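Local coordinates for tetratricopeptide repeat protein (Parabacteroides merdae ATCC 43184, PDB 4R7S) that is of unknown function but, as a largely helical tetratricopeptide repeat protein, probably serves as a scaffold for binding other proteins, at residues 175-178 / 179-182. Sequence-based numbering, arbitrary orientation.
Sequences RDWI and LYEG
W177 and Y180, three residues apart where a loop winds into the first turn of helix 178-189, illustrate how side chains pack against each other at such an entry. Their side chains run alongside each other and point the same way, W177 CE3 lying 3.7 Å from Y180 CE1; the ring planes meet obliquely, at 38°. In both residues CG stands anti to the carbonyl carbon (chi1 -51° in W177, -70° in Y180), which sends the two rings off on the same side of the turn. L179 N donates to D176 O at 3.0 Å, and Y180 N reaches W177 O at 2.9 Å. The side chains of D176 and L179 cross at about a right angle, with OD2 of D176 3.5 Å from L179 CD1. Beyond D176, L179 packs on L169 and I170 of helix 159-172, and an alanine here would probably leave a gap between D176 and those two residues. Farther along, I178 CD1 rests 3.6 Å from E181 OE1; that oxygen is hydrogen-bonded to T210 OG1, as the Y180 hydroxyl is to P174 O. L179 and Y180 thus seat the start of helix 178-189 on helix 159-172, while Y180, E181 and W177 meet helix 193-206, joining three successive helices of the superhelical array.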
loop_
_atom_site.group_PDB
_atom_site.type_symbol
_atom_site.label_atom_id
_atom_site.label_comp_id
_atom_site.label_asym_id
_atom_site.label_seq_id
_atom_site.Cartn_x
_atom_site.Cartn_y
_atom_site.Cartn_z
ATOM N N ARG A 175 -20.321 -7.350 -5.399
ATOM C CA ARG A 175 -20.202 -7.479 -3.953
ATOM C C ARG A 175 -18.761 -7.251 -3.481
ATOM O O ARG A 175 -18.473 -7.472 -2.308
ATOM C CB ARG A 175 -20.751 -8.827 -3.471
ATOM C CG ARG A 175 -22.271 -8.849 -3.420
ATOM C CD ARG A 175 -22.795 -10.096 -2.732
ATOM N NE ARG A 175 -24.000 -9.805 -1.950
ATOM C CZ ARG A 175 -24.053 -9.772 -0.620
ATOM N NH1 ARG A 175 -22.970 -10.042 0.103
ATOM N NH2 ARG A 175 -25.192 -9.487 -0.003
ATOM N N ASP A 176 -17.871 -6.770 -4.372
ATOM C CA ASP A 176 -16.510 -6.396 -3.987
ATOM C C ASP A 176 -16.623 -4.957 -3.455
ATOM O O ASP A 176 -16.429 -3.972 -4.179
ATOM C CB ASP A 176 -15.523 -6.543 -5.169
ATOM C CG ASP A 176 -14.066 -6.176 -4.877
ATOM O OD1 ASP A 176 -13.714 -6.008 -3.675
ATOM O OD2 ASP A 176 -13.270 -6.080 -5.845
ATOM N N TRP A 177 -16.992 -4.860 -2.182
ATOM C CA TRP A 177 -17.298 -3.627 -1.478
ATOM C C TRP A 177 -16.219 -2.517 -1.581
ATOM O O TRP A 177 -16.600 -1.353 -1.703
ATOM C CB TRP A 177 -17.644 -3.922 -0.017
ATOM C CG TRP A 177 -18.699 -4.993 0.145
ATOM C CD1 TRP A 177 -18.553 -6.187 0.785
ATOM C CD2 TRP A 177 -20.022 -5.004 -0.424
ATOM N NE1 TRP A 177 -19.719 -6.910 0.713
ATOM C CE2 TRP A 177 -20.634 -6.212 -0.033
ATOM C CE3 TRP A 177 -20.773 -4.080 -1.169
ATOM C CZ2 TRP A 177 -21.943 -6.546 -0.409
ATOM C CZ3 TRP A 177 -22.081 -4.396 -1.516
ATOM C CH2 TRP A 177 -22.653 -5.618 -1.138
ATOM N N ILE A 178 -14.930 -2.850 -1.622
ATOM C CA ILE A 178 -13.854 -1.848 -1.701
ATOM C C ILE A 178 -13.919 -1.012 -3.008
ATOM O O ILE A 178 -13.320 0.068 -3.102
ATOM C CB ILE A 178 -12.466 -2.529 -1.494
ATOM C CG1 ILE A 178 -11.450 -1.586 -0.852
ATOM C CG2 ILE A 178 -11.919 -3.197 -2.749
ATOM C CD1 ILE A 178 -11.794 -1.144 0.619
ATOM N N LEU A 179 -14.648 -1.519 -4.004
ATOM C CA LEU A 179 -14.852 -0.802 -5.257
ATOM C C LEU A 179 -15.824 0.366 -5.036
ATOM O O LEU A 179 -15.661 1.418 -5.643
ATOM C CB LEU A 179 -15.382 -1.742 -6.349
ATOM C CG LEU A 179 -14.484 -2.887 -6.804
ATOM C CD1 LEU A 179 -15.247 -3.816 -7.724
ATOM C CD2 LEU A 179 -13.231 -2.372 -7.498
ATOM N N TYR A 180 -16.820 0.177 -4.153
ATOM C CA TYR A 180 -17.817 1.198 -3.821
ATOM C C TYR A 180 -17.162 2.353 -3.071
ATOM O O TYR A 180 -17.606 3.487 -3.195
ATOM C CB TYR A 180 -18.958 0.604 -2.996
ATOM C CG TYR A 180 -19.858 -0.343 -3.751
ATOM C CD1 TYR A 180 -19.532 -1.689 -3.882
ATOM C CD2 TYR A 180 -21.075 0.088 -4.277
ATOM C CE1 TYR A 180 -20.369 -2.579 -4.558
ATOM C CE2 TYR A 180 -21.930 -0.796 -4.940
ATOM C CZ TYR A 180 -21.569 -2.130 -5.085
ATOM O OH TYR A 180 -22.388 -3.020 -5.748
ATOM N N GLU A 181 -16.087 2.062 -2.333
ATOM C CA GLU A 181 -15.267 3.029 -1.593
ATOM C C GLU A 181 -14.495 3.928 -2.571
ATOM O O GLU A 181 -14.370 5.137 -2.335
ATOM C CB GLU A 181 -14.299 2.316 -0.637
ATOM C CG GLU A 181 -14.993 1.661 0.555
ATOM C CD GLU A 181 -14.181 1.526 1.833
ATOM O OE1 GLU A 181 -13.033 2.033 1.874
ATOM O OE2 GLU A 181 -14.700 0.926 2.803
ATOM N N GLY A 182 -14.016 3.333 -3.655
ATOM C CA GLY A 182 -13.308 4.043 -4.717
ATOM C C GLY A 182 -14.264 4.919 -5.508
ATOM O O GLY A 182 -13.995 6.101 -5.734
#